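Local coordinates for translation initiation factor eIF2b-like protein,Translation initiation factor eIF2b-like protein (Chaetomium thermophilum, PDB 4ZEM), which serves as the beta subunit of eIF2B, a heterodecameric complex that is thought to promote GDP-GTP exchange on the translation initiation factor eIF2, at residues Gln55-Ser60 with Glu162-Ile167; Ala26-Leu31 with Gly76-Arg81; Gln51-Val56 with Tyr70-Ala75; Glu86-Asn91 with Gly306-Cys311. All blocks are in the same frame, centred on the assembly; numbering follows the deposited sequence.

Overall arrangement
Contacts 1, 2 and 3 lie in the N-terminal helical part of the chain, their centres 18 to 20 Å from that of the chain; contact 4, only about 4 Å from it, joins this part to the Rossmann-like sheet domain. Contacts 1 and 3 both use helix 43-59 and share Gln-55 and Val-56, while contacts 2 and 3 both use helix 65-82 and meet round Leu-52. All four are largely buried, yet their chemistry differs. Contact 3 is purely apolar; contact 1 is apolar too but reaches a partly exposed methionine; contact 2 adds a salt bridge at its exposed border; contact 4 joins helix to loop through a buried amide.

Contact 1: Gln55-Ser60 with Glu162-Ile167; sequences QVVAKS and EVMDGI
Val-57 reaches from helix 43-59 into the notch formed by Val-163, Met-164 and Ile-167 on helix 154-182. The two helices run antiparallel at 165°, their local axes 9.5 Å apart. The dense part of the contact is centred on the two methyls of Val-57. Its CG1, anti to the backbone N (chi1 173°), lies 3.8 Å from Val-163 CG1 and 3.9 Å from Met-164 CG. Its CG2 meets the tip of Ile-167, with CD1 at 3.8 Å, and also touches the same Val-163 methyl. A beta-branched residue suits this place because its two short arms serve two neighbours at once. Leu-68 of helix 65-82 also packs on Val-57, while Ile-100 and Val-96 of helix 88-104 back Val-163 and Ile-167. An alanine in place of Val-57 would probably open a gap between the helices and leave Val-163 CG1 and Ile-167 CD1 without their methyl partners.

The other side is thinner and partly exposed: fewer atoms meet, though no less closely. Here Ala-58 offers just CB, with Met-164 SD at 3.7 Å, and the bend of the methionine at chi3 (60°) brings CE to 3.8 Å from that same CB. The long, pliable thioether thus bridges to a small residue. Because only apolar groups meet across this pair, cohesion here rests on complementary shape and on the burial of methyls, with no polar pairing between the two segments.

Contact 2: Ala26-Leu31 with Gly76-Arg81; sequences ASIESL and GARLAR
Leu-79, Arg-78 and Ile-28 contribute the most buried surface where helices 24-37 and 65-82 run side by side in the alpha-helical bundle of the N-terminal region. The helices point nearly the same way, at 21°, as expected for alternate members of an up-and-down bundle, and their local axes are 10.3 Å apart. Across this gap leucine, isoleucine and arginine side chains meet. Leu-79 sends CD2 across to Leu-31, whose CD2 is 4.1 Å away, the two side chains meeting at about a right angle; the same Leu-79 methyl lies more loosely, 4.4 Å, from Ile-28 CG2. Leu-52 of helix 43-59 touches Ile-28, Leu-31 and Leu-79, so the intervening antiparallel helix completes this greasy patch.

Arg-78 occupies the border between core and solvent, where a residue with an apolar stem and a charged end fits well. Its chain bends at chi3 (58°), and the guanidinium lies across Ile-28, whose CG2 sits over the centre of one face, 4.1 Å from CZ. The charge is met at the edge of the group: Glu-29, an exposed residue, forms a salt bridge there, and Glu-25 one turn earlier forms another with the same nitrogen. Two carboxylates would probably stabilise the positive charge and limit the turning of the group. Glu-29 OE2 stands 3.1 Å from Arg-78 NH1, in the guanidinium plane, with the carboxylate and guanidinium planes only 26° apart.

Contact 3: Gln51-Val56 with Tyr70-Ala75; sequences QLLRQV and YRVQTA
Val-56 and Leu-53, one turn apart on helix 43-59, are the two bumps that press into the surface of helix 65-82. Val-56 points at the opposing helix, and its methyls straddle a shallow hollow: CG1 drops toward the backbone between Arg-71 and Val-72, 4.0 Å from Arg-71 O and 4.1 Å from Arg-71 CB, while CG2 rests on Ala-75 CB at 3.9 Å. The small side chain of Ala-75 forms the floor here, and its shortness lets the valine come close to the helix. Arg-71 lends only the base of its side chain to the wall; beyond CB the chain turns away, and NE is hydrogen-bonded to Lys-61 O, so the charge stays outside the apolar seam.

Leu-53 makes the second bump. Its CG is anti to the carbonyl carbon (chi1 -70°), and from there the forked end reaches over Val-72, the two side chains meeting at about a right angle. Both leucine methyls lie 4.1 Å from Val-72 CG1, and CD2 also settles near the backbone, 4.0 Å from Val-72 O. Ala-75 CB, 4.4 Å from that CD2, thus lies under both bumps. Val-96 of helix 88-104 touches Leu-53 and Val-72 alike, so that helix packs against this pair.

The helices cross at 144° and are joined by a short connection, residues 60 to 64. The arrangement is an antiparallel alpha-alpha hairpin, the building unit of an up-and-down helical bundle such as the one in this N-terminal region.

Contact 4: Glu86-Asn91 with Gly306-Cys311; sequences EPVIGN and GVYKFC
This is a buried helix-to-loop contact between the helical and the Rossmann-like parts of the chain: Pro-87, Val-88 and Asn-91, in the region where helix 88-104 begins, meet Tyr-308 and Cys-311 in the loop that follows strand 301-304. Asn-91 is the polar centre. Its ND2 donates to Tyr-308 O over 3.1 Å, bent to 145° at the hydrogen, the donor tilted 27° from the carbonyl plane. A second, weak hydrogen bond runs from ND2 to Cys-311 SG at 3.4 Å. A short amide suits this spot because it can give N-H groups to a loop that turns through a 3-10 segment. An alanine in place of Asn-91 would probably leave Tyr-308 O without this donor and the turn less firmly held to the helix.

Apolar contacts surround the amide. Val-88 CG2, anti to the backbone N, comes to the edge of the Tyr-308 ring, 3.5 Å from CD1, while Lys-309 lays its CG over one face, offset toward the rim. The lysine's charged end turns elsewhere, to a salt bridge with Asp-43. Pro-87 CB, in turn, packs on Cys-311 SG at 3.8 Å.

Helix 43-59 borders the contact through Ala-46, which touches both Val-88 and Tyr-308. Strand 274-275 lies against Pro-87 and Cys-311, and helix 372-379 packs on Phe-310, so the loop is held by these two elements of its own domain where it meets the helical part.

Contact 1: Gln55-Ser60 with Glu162-Ile167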
loop_
_atom_site.group_PDB
_atom_site.type_symbol
_atom_site.label_atom_id
_atom_site.label_comp_id
_atom_site.label_asym_id
_atom_site.label_seq_id
_atom_site.Cartn_x
_atom_site.Cartn_y
_atom_site.Cartn_z
ATOM N N GLN A 55 13.119 4.155 -12.384
ATOM C CA GLN A 55 14.491 4.366 -12.815
ATOM C C GLN A 55 15.036 3.113 -13.500
ATOM O O GLN A 55 15.872 3.199 -14.400
ATOM C CB GLN A 55 15.372 4.724 -11.619
ATOM C CG GLN A 55 15.273 6.167 -11.185
ATOM C CD GLN A 55 15.617 7.146 -12.288
ATOM O OE1 GLN A 55 16.568 6.944 -13.043
ATOM N NE2 GLN A 55 14.842 8.222 -12.383
ATOM N N VAL A 56 14.542 1.953 -13.078
ATOM C CA VAL A 56 14.876 0.694 -13.734
ATOM C C VAL A 56 14.348 0.688 -15.166
ATOM O O VAL A 56 15.057 0.313 -16.095
ATOM C CB VAL A 56 14.307 -0.511 -12.953
ATOM C CG1 VAL A 56 14.434 -1.791 -13.755
ATOM C CG2 VAL A 56 15.005 -0.645 -11.613
ATOM N N VAL A 57 13.108 1.130 -15.341
ATOM C CA VAL A 57 12.514 1.228 -16.670
ATOM C C VAL A 57 13.322 2.200 -17.525
ATOM O O VAL A 57 13.590 1.941 -18.696
ATOM C CB VAL A 57 11.038 1.676 -16.610
ATOM C CG1 VAL A 57 10.497 1.927 -18.010
ATOM C CG2 VAL A 57 10.200 0.625 -15.897
ATOM N N ALA A 58 13.713 3.317 -16.922
ATOM C CA ALA A 58 14.445 4.365 -17.628
ATOM C C ALA A 58 15.899 4.019 -17.970
ATOM O O ALA A 58 16.337 4.246 -19.091
ATOM C CB ALA A 58 14.410 5.649 -16.811
ATOM N N LYS A 59 16.652 3.503 -17.005
ATOM C CA LYS A 59 18.090 3.327 -17.182
ATOM C C LYS A 59 18.587 1.915 -17.507
ATOM O O LYS A 59 19.682 1.773 -18.047
ATOM C CB LYS A 59 18.819 3.834 -15.939
ATOM C CG LYS A 59 18.551 5.295 -15.616
ATOM C CD LYS A 59 19.430 5.756 -14.467
ATOM C CE LYS A 59 19.457 7.269 -14.348
ATOM N NZ LYS A 59 20.573 7.723 -13.469
ATOM N N SER A 60 17.833 0.874 -17.161
ATOM C CA SER A 60 18.295 -0.488 -17.452
ATOM C C SER A 60 18.314 -0.757 -18.964
ATOM O O SER A 60 17.678 -0.040 -19.737
ATOM C CB SER A 60 17.437 -1.528 -16.727
ATOM O OG SER A 60 16.192 -1.712 -17.375
ATOM N N GLU A 162 5.832 5.654 -22.068
ATOM C CA GLU A 162 4.482 5.424 -21.567
ATOM C C GLU A 162 4.481 4.697 -20.217
ATOM O O GLU A 162 3.665 4.997 -19.342
ATOM C CB GLU A 162 3.668 4.637 -22.596
ATOM C CG GLU A 162 2.227 5.114 -22.749
ATOM C CD GLU A 162 2.113 6.507 -23.363
ATOM O OE1 GLU A 162 0.974 7.006 -23.478
ATOM O OE2 GLU A 162 3.148 7.105 -23.732
ATOM N N VAL A 163 5.394 3.743 -20.052
ATOM C CA VAL A 163 5.509 3.003 -18.798
ATOM C C VAL A 163 5.947 3.904 -17.651
ATOM O O VAL A 163 5.399 3.827 -16.548
ATOM C CB VAL A 163 6.495 1.824 -18.923
ATOM C CG1 VAL A 163 6.826 1.248 -17.551
ATOM C CG2 VAL A 163 5.921 0.754 -19.832
ATOM N N MET A 164 6.922 4.768 -17.912
ATOM C CA MET A 164 7.402 5.687 -16.889
ATOM C C MET A 164 6.284 6.611 -16.412
ATOM O O MET A 164 6.149 6.882 -15.215
ATOM C CB MET A 164 8.572 6.517 -17.430
ATOM C CG MET A 164 9.865 5.738 -17.630
ATOM S SD MET A 164 11.196 6.697 -18.402
ATOM C CE MET A 164 11.410 8.019 -17.217
ATOM N N ASP A 165 5.471 7.075 -17.355
ATOM C CA ASP A 165 4.300 7.883 -17.044
ATOM C C ASP A 165 3.322 7.134 -16.133
ATOM O O ASP A 165 2.811 7.691 -15.156
ATOM C CB ASP A 165 3.618 8.331 -18.339
ATOM C CG ASP A 165 4.235 9.604 -18.904
ATOM O OD1 ASP A 165 4.997 10.272 -18.172
ATOM O OD2 ASP A 165 3.968 9.936 -20.076
ATOM N N GLY A 166 3.064 5.872 -16.460
ATOM C CA GLY A 166 2.145 5.046 -15.697
ATOM C C GLY A 166 2.638 4.831 -14.280
ATOM O O GLY A 166 1.844 4.789 -13.327
ATOM N N ILE A 167 3.955 4.686 -14.139
ATOM C CA ILE A 167 4.569 4.526 -12.826
ATOM C C ILE A 167 4.428 5.800 -11.990
ATOM O O ILE A 167 4.247 5.730 -10.773
ATOM C CB ILE A 167 6.053 4.132 -12.945
ATOM C CG1 ILE A 167 6.180 2.779 -13.653
ATOM C CG2 ILE A 167 6.697 4.035 -11.569
ATOM C CD1 ILE A 167 7.593 2.221 -13.654
#

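Contact 2: Ala26-Leu31 with Gly76-Arg81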
loop_
_atom_site.group_PDB
_atom_site.type_symbol
_atom_site.label_atom_id
_atom_site.label_comp_id
_atom_site.label_asym_id
_atom_site.label_seq_id
_atom_site.Cartn_x
_atom_site.Cartn_y
_atom_site.Cartn_z
ATOM N N ALA A 26 23.723 1.900 -8.130
ATOM C CA ALA A 26 23.956 2.650 -6.909
ATOM C C ALA A 26 22.634 3.013 -6.216
ATOM O O ALA A 26 22.524 2.893 -4.997
ATOM C CB ALA A 26 24.771 3.897 -7.205
ATOM N N SER A 27 21.633 3.436 -6.988
ATOM C CA SER A 27 20.315 3.759 -6.428
ATOM C C SER A 27 19.646 2.544 -5.791
ATOM O O SER A 27 19.092 2.638 -4.695
ATOM C CB SER A 27 19.385 4.341 -7.499
ATOM O OG SER A 27 19.952 5.474 -8.130
ATOM N N ILE A 28 19.712 1.408 -6.478
ATOM C CA ILE A 28 19.120 0.172 -5.977
ATOM C C ILE A 28 19.800 -0.229 -4.673
ATOM O O ILE A 28 19.135 -0.573 -3.699
ATOM C CB ILE A 28 19.241 -0.987 -7.000
ATOM C CG1 ILE A 28 18.567 -0.622 -8.325
ATOM C CG2 ILE A 28 18.627 -2.265 -6.441
ATOM C CD1 ILE A 28 18.666 -1.715 -9.388
ATOM N N GLU A 29 21.128 -0.162 -4.655
ATOM C CA GLU A 29 21.900 -0.557 -3.479
ATOM C C GLU A 29 21.703 0.378 -2.283
ATOM O O GLU A 29 21.699 -0.070 -1.137
ATOM C CB GLU A 29 23.386 -0.637 -3.826
ATOM C CG GLU A 29 24.177 -1.517 -2.876
ATOM C CD GLU A 29 23.553 -2.892 -2.706
ATOM O OE1 GLU A 29 23.450 -3.361 -1.552
ATOM O OE2 GLU A 29 23.175 -3.507 -3.726
ATOM N N SER A 30 21.560 1.672 -2.547
ATOM C CA SER A 30 21.261 2.637 -1.492
ATOM C C SER A 30 19.903 2.344 -0.859
ATOM O O SER A 30 19.753 2.401 0.360
ATOM C CB SER A 30 21.293 4.071 -2.027
ATOM O OG SER A 30 22.367 4.261 -2.928
ATOM N N LEU A 31 18.911 2.045 -1.694
ATOM C CA LEU A 31 17.579 1.727 -1.191
ATOM C C LEU A 31 17.605 0.431 -0.383
ATOM O O LEU A 31 16.960 0.336 0.659
ATOM C CB LEU A 31 16.570 1.612 -2.336
ATOM C CG LEU A 31 15.099 1.469 -1.926
ATOM C CD1 LEU A 31 14.750 2.407 -0.775
ATOM C CD2 LEU A 31 14.163 1.683 -3.109
ATOM N N GLY A 76 12.841 -5.848 -8.295
ATOM C CA GLY A 76 11.802 -5.952 -7.289
ATOM C C GLY A 76 12.093 -7.060 -6.296
ATOM O O GLY A 76 11.842 -6.919 -5.098
ATOM N N ALA A 77 12.623 -8.166 -6.803
ATOM C CA ALA A 77 12.958 -9.319 -5.977
ATOM C C ALA A 77 14.036 -8.975 -4.951
ATOM O O ALA A 77 13.977 -9.412 -3.801
ATOM C CB ALA A 77 13.405 -10.475 -6.850
ATOM N N ARG A 78 15.027 -8.206 -5.390
ATOM C CA ARG A 78 16.141 -7.780 -4.544
ATOM C C ARG A 78 15.666 -6.875 -3.410
ATOM O O ARG A 78 16.075 -7.026 -2.258
ATOM C CB ARG A 78 17.171 -7.041 -5.397
ATOM C CG ARG A 78 17.913 -7.931 -6.361
ATOM C CD ARG A 78 18.974 -7.178 -7.146
ATOM N NE ARG A 78 19.975 -6.520 -6.316
ATOM C CZ ARG A 78 20.883 -5.675 -6.796
ATOM N NH1 ARG A 78 21.771 -5.110 -5.985
ATOM N NH2 ARG A 78 20.902 -5.392 -8.093
ATOM N N LEU A 79 14.808 -5.926 -3.757
ATOM C CA LEU A 79 14.246 -5.002 -2.791
ATOM C C LEU A 79 13.383 -5.745 -1.785
ATOM O O LEU A 79 13.415 -5.463 -0.599
ATOM C CB LEU A 79 13.428 -3.936 -3.504
ATOM C CG LEU A 79 14.228 -3.059 -4.459
ATOM C CD1 LEU A 79 13.313 -2.214 -5.322
ATOM C CD2 LEU A 79 15.204 -2.188 -3.691
ATOM N N ALA A 80 12.610 -6.703 -2.273
ATOM C CA ALA A 80 11.738 -7.490 -1.422
ATOM C C ALA A 80 12.551 -8.286 -0.423
ATOM O O ALA A 80 12.169 -8.427 0.732
ATOM C CB ALA A 80 10.885 -8.421 -2.262
ATOM N N ARG A 81 13.675 -8.813 -0.886
ATOM C CA ARG A 81 14.559 -9.612 -0.053
ATOM C C ARG A 81 15.138 -8.808 1.106
ATOM O O ARG A 81 15.278 -9.317 2.211
ATOM C CB ARG A 81 15.677 -10.220 -0.899
ATOM C CG ARG A 81 16.325 -11.445 -0.280
ATOM C CD ARG A 81 17.387 -12.025 -1.198
ATOM N NE ARG A 81 18.390 -11.032 -1.566
ATOM C CZ ARG A 81 19.414 -11.273 -2.377
ATOM N NH1 ARG A 81 20.279 -10.310 -2.659
ATOM N NH2 ARG A 81 19.570 -12.478 -2.905
#

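Contact 3: Gln51-Val56 with Tyr70-Ala75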
loop_
_atom_site.group_PDB
_atom_site.type_symbol
_atom_site.label_atom_id
_atom_site.label_comp_id
_atom_site.label_asym_id
_atom_site.label_seq_id
_atom_site.Cartn_x
_atom_site.Cartn_y
_atom_site.Cartn_z
ATOM N N GLN A 51 9.449 4.625 -7.362
ATOM C CA GLN A 51 10.461 5.509 -7.925
ATOM C C GLN A 51 11.689 4.754 -8.430
ATOM O O GLN A 51 12.245 5.088 -9.484
ATOM C CB GLN A 51 10.874 6.559 -6.890
ATOM C CG GLN A 51 10.012 7.803 -6.934
ATOM C CD GLN A 51 10.259 8.735 -5.773
ATOM O OE1 GLN A 51 10.480 8.294 -4.646
ATOM N NE2 GLN A 51 10.228 10.034 -6.041
ATOM N N LEU A 52 12.121 3.751 -7.673
ATOM C CA LEU A 52 13.265 2.939 -8.073
ATOM C C LEU A 52 12.924 2.143 -9.337
ATOM O O LEU A 52 13.743 2.045 -10.254
ATOM C CB LEU A 52 13.694 2.008 -6.929
ATOM C CG LEU A 52 14.992 1.192 -7.057
ATOM C CD1 LEU A 52 14.838 -0.074 -7.911
ATOM C CD2 LEU A 52 16.132 2.068 -7.566
ATOM N N LEU A 53 11.721 1.571 -9.374
ATOM C CA LEU A 53 11.282 0.794 -10.530
ATOM C C LEU A 53 11.176 1.678 -11.770
ATOM O O LEU A 53 11.468 1.240 -12.884
ATOM C CB LEU A 53 9.947 0.103 -10.246
ATOM C CG LEU A 53 10.025 -1.042 -9.233
ATOM C CD1 LEU A 53 8.706 -1.803 -9.177
ATOM C CD2 LEU A 53 11.189 -1.980 -9.558
ATOM N N ARG A 54 10.776 2.930 -11.568
ATOM C CA ARG A 54 10.726 3.894 -12.660
ATOM C C ARG A 54 12.117 4.118 -13.253
ATOM O O ARG A 54 12.277 4.243 -14.471
ATOM C CB ARG A 54 10.147 5.221 -12.184
ATOM C CG ARG A 54 9.839 6.192 -13.308
ATOM C CD ARG A 54 9.259 7.485 -12.772
ATOM N NE ARG A 54 9.081 8.474 -13.825
ATOM C CZ ARG A 54 9.962 9.427 -14.110
ATOM N NH1 ARG A 54 11.086 9.523 -13.412
ATOM N NH2 ARG A 54 9.714 10.285 -15.089
ATOM N N GLN A 55 13.119 4.155 -12.384
ATOM C CA GLN A 55 14.491 4.366 -12.815
ATOM C C GLN A 55 15.036 3.113 -13.500
ATOM O O GLN A 55 15.872 3.199 -14.400
ATOM C CB GLN A 55 15.372 4.724 -11.619
ATOM C CG GLN A 55 15.273 6.167 -11.185
ATOM C CD GLN A 55 15.617 7.146 -12.288
ATOM O OE1 GLN A 55 16.568 6.944 -13.043
ATOM N NE2 GLN A 55 14.842 8.222 -12.383
ATOM N N VAL A 56 14.542 1.953 -13.078
ATOM C CA VAL A 56 14.876 0.694 -13.734
ATOM C C VAL A 56 14.348 0.688 -15.166
ATOM O O VAL A 56 15.057 0.313 -16.095
ATOM C CB VAL A 56 14.307 -0.511 -12.953
ATOM C CG1 VAL A 56 14.434 -1.791 -13.755
ATOM C CG2 VAL A 56 15.005 -0.645 -11.613
ATOM N N TYR A 70 11.581 -8.779 -17.044
ATOM C CA TYR A 70 12.617 -9.486 -16.308
ATOM C C TYR A 70 13.390 -8.494 -15.440
ATOM O O TYR A 70 13.711 -8.788 -14.287
ATOM C CB TYR A 70 13.565 -10.233 -17.258
ATOM C CG TYR A 70 14.729 -10.889 -16.550
ATOM C CD1 TYR A 70 14.644 -12.209 -16.124
ATOM C CD2 TYR A 70 15.904 -10.190 -16.289
ATOM C CE1 TYR A 70 15.693 -12.813 -15.465
ATOM C CE2 TYR A 70 16.959 -10.784 -15.627
ATOM C CZ TYR A 70 16.851 -12.099 -15.220
ATOM O OH TYR A 70 17.902 -12.702 -14.566
ATOM N N ARG A 71 13.682 -7.320 -15.999
ATOM C CA ARG A 71 14.439 -6.297 -15.282
ATOM C C ARG A 71 13.719 -5.823 -14.033
ATOM O O ARG A 71 14.309 -5.744 -12.955
ATOM C CB ARG A 71 14.703 -5.088 -16.182
ATOM C CG ARG A 71 15.756 -5.315 -17.230
ATOM C CD ARG A 71 17.028 -5.808 -16.595
ATOM N NE ARG A 71 18.099 -5.951 -17.569
ATOM C CZ ARG A 71 19.252 -6.546 -17.303
ATOM N NH1 ARG A 71 19.461 -7.047 -16.094
ATOM N NH2 ARG A 71 20.187 -6.642 -18.237
ATOM N N VAL A 72 12.439 -5.513 -14.191
ATOM C CA VAL A 72 11.618 -5.028 -13.093
ATOM C C VAL A 72 11.446 -6.086 -12.014
ATOM O O VAL A 72 11.530 -5.795 -10.817
ATOM C CB VAL A 72 10.242 -4.559 -13.599
ATOM C CG1 VAL A 72 9.320 -4.240 -12.435
ATOM C CG2 VAL A 72 10.414 -3.340 -14.498
ATOM N N GLN A 73 11.213 -7.322 -12.442
ATOM C CA GLN A 73 11.002 -8.405 -11.497
ATOM C C GLN A 73 12.271 -8.706 -10.703
ATOM O O GLN A 73 12.214 -8.942 -9.496
ATOM C CB GLN A 73 10.519 -9.658 -12.221
ATOM C CG GLN A 73 10.850 -10.928 -11.478
ATOM C CD GLN A 73 10.049 -12.112 -11.957
ATOM O OE1 GLN A 73 9.203 -11.993 -12.846
ATOM N NE2 GLN A 73 10.298 -13.266 -11.353
ATOM N N THR A 74 13.414 -8.692 -11.382
ATOM C CA THR A 74 14.690 -8.927 -10.721
ATOM C C THR A 74 15.027 -7.849 -9.691
ATOM O O THR A 74 15.469 -8.154 -8.580
ATOM C CB THR A 74 15.840 -9.016 -11.735
ATOM O OG1 THR A 74 15.515 -9.984 -12.740
ATOM C CG2 THR A 74 17.115 -9.430 -11.037
ATOM N N ALA A 75 14.835 -6.587 -10.065
ATOM C CA ALA A 75 15.084 -5.483 -9.143
ATOM C C ALA A 75 14.097 -5.537 -7.982
ATOM O O ALA A 75 14.468 -5.306 -6.831
ATOM C CB ALA A 75 14.996 -4.150 -9.862
#

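Contact 4: Glu86-Asn91 with Gly306-Cys311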
loop_
_atom_site.group_PDB
_atom_site.type_symbol
_atom_site.label_atom_id
_atom_site.label_comp_id
_atom_site.label_asym_id
_atom_site.label_seq_id
_atom_site.Cartn_x
_atom_site.Cartn_y
_atom_site.Cartn_z
ATOM N N GLU A 86 8.048 -6.441 4.882
ATOM C CA GLU A 86 7.192 -5.487 4.162
ATOM C C GLU A 86 6.521 -6.066 2.911
ATOM O O GLU A 86 7.157 -6.198 1.868
ATOM C CB GLU A 86 8.013 -4.257 3.755
ATOM C CG GLU A 86 8.694 -3.529 4.908
ATOM C CD GLU A 86 7.713 -2.808 5.826
ATOM O OE1 GLU A 86 6.519 -2.711 5.470
ATOM O OE2 GLU A 86 8.142 -2.341 6.904
ATOM N N PRO A 87 5.213 -6.355 2.991
ATOM C CA PRO A 87 4.556 -6.988 1.842
ATOM C C PRO A 87 4.082 -6.015 0.763
ATOM O O PRO A 87 3.703 -6.454 -0.325
ATOM C CB PRO A 87 3.351 -7.689 2.482
ATOM C CG PRO A 87 3.081 -6.933 3.775
ATOM C CD PRO A 87 4.262 -6.034 4.070
ATOM N N VAL A 88 4.112 -4.716 1.047
ATOM C CA VAL A 88 3.693 -3.728 0.061
ATOM C C VAL A 88 4.688 -3.649 -1.105
ATOM O O VAL A 88 4.315 -3.286 -2.222
ATOM C CB VAL A 88 3.506 -2.330 0.695
ATOM C CG1 VAL A 88 4.851 -1.712 1.094
ATOM C CG2 VAL A 88 2.771 -1.425 -0.258
ATOM N N ILE A 89 5.948 -3.991 -0.843
ATOM C CA ILE A 89 6.983 -3.962 -1.877
ATOM C C ILE A 89 6.597 -4.853 -3.054
ATOM O O ILE A 89 6.622 -4.418 -4.207
ATOM C CB ILE A 89 8.347 -4.410 -1.323
ATOM C CG1 ILE A 89 8.807 -3.458 -0.218
ATOM C CG2 ILE A 89 9.390 -4.480 -2.436
ATOM C CD1 ILE A 89 10.031 -3.937 0.546
ATOM N N GLY A 90 6.196 -6.084 -2.749
ATOM C CA GLY A 90 5.753 -7.016 -3.768
ATOM C C GLY A 90 4.553 -6.508 -4.552
ATOM O O GLY A 90 4.477 -6.709 -5.765
ATOM N N ASN A 91 3.621 -5.847 -3.868
ATOM C CA ASN A 91 2.437 -5.299 -4.532
ATOM C C ASN A 91 2.791 -4.271 -5.597
ATOM O O ASN A 91 2.257 -4.300 -6.704
ATOM C CB ASN A 91 1.489 -4.665 -3.521
ATOM C CG ASN A 91 0.975 -5.654 -2.499
ATOM O OD1 ASN A 91 1.077 -6.867 -2.681
ATOM N ND2 ASN A 91 0.405 -5.137 -1.417
ATOM N N GLY A 306 -5.469 1.256 1.538
ATOM C CA GLY A 306 -5.404 1.661 0.148
ATOM C C GLY A 306 -5.196 0.420 -0.695
ATOM O O GLY A 306 -4.648 -0.574 -0.213
ATOM N N VAL A 307 -5.647 0.472 -1.944
ATOM C CA VAL A 307 -5.586 -0.674 -2.850
ATOM C C VAL A 307 -4.149 -1.157 -3.088
ATOM O O VAL A 307 -3.916 -2.348 -3.300
ATOM C CB VAL A 307 -6.272 -0.328 -4.199
ATOM C CG1 VAL A 307 -6.112 -1.439 -5.216
ATOM C CG2 VAL A 307 -7.744 -0.032 -3.960
ATOM N N TYR A 308 -3.184 -0.244 -3.030
ATOM C CA TYR A 308 -1.788 -0.634 -3.199
ATOM C C TYR A 308 -1.324 -1.586 -2.087
ATOM O O TYR A 308 -0.313 -2.269 -2.232
ATOM C CB TYR A 308 -0.869 0.597 -3.280
ATOM C CG TYR A 308 -0.634 1.344 -1.991
ATOM C CD1 TYR A 308 0.514 1.123 -1.243
ATOM C CD2 TYR A 308 -1.547 2.292 -1.529
ATOM C CE1 TYR A 308 0.747 1.811 -0.067
ATOM C CE2 TYR A 308 -1.322 2.988 -0.347
ATOM C CZ TYR A 308 -0.175 2.741 0.378
ATOM O OH TYR A 308 0.056 3.421 1.553
ATOM N N LYS A 309 -2.044 -1.619 -0.972
ATOM C CA LYS A 309 -1.717 -2.565 0.086
ATOM C C LYS A 309 -2.439 -3.916 -0.077
ATOM O O LYS A 309 -2.264 -4.825 0.737
ATOM C CB LYS A 309 -2.007 -1.931 1.449
ATOM C CG LYS A 309 -1.225 -0.638 1.611
ATOM C CD LYS A 309 -0.581 -0.446 2.966
ATOM C CE LYS A 309 -1.463 0.316 3.922
ATOM N NZ LYS A 309 -0.705 0.651 5.161
ATOM N N PHE A 310 -3.229 -4.054 -1.139
ATOM C CA PHE A 310 -3.881 -5.329 -1.453
ATOM C C PHE A 310 -2.889 -6.361 -1.996
ATOM O O PHE A 310 -2.415 -6.228 -3.127
ATOM C CB PHE A 310 -4.995 -5.135 -2.483
ATOM C CG PHE A 310 -6.296 -4.652 -1.904
ATOM C CD1 PHE A 310 -6.322 -3.676 -0.920
ATOM C CD2 PHE A 310 -7.498 -5.179 -2.348
ATOM C CE1 PHE A 310 -7.527 -3.230 -0.390
ATOM C CE2 PHE A 310 -8.702 -4.740 -1.822
ATOM C CZ PHE A 310 -8.715 -3.765 -0.839
ATOM N N CYS A 311 -2.591 -7.399 -1.215
ATOM C CA CYS A 311 -1.693 -8.451 -1.684
ATOM C C CYS A 311 -2.503 -9.511 -2.422
ATOM O O CYS A 311 -3.478 -10.028 -1.882
ATOM C CB CYS A 311 -0.940 -9.093 -0.516
ATOM S SG CYS A 311 0.187 -8.001 0.369
#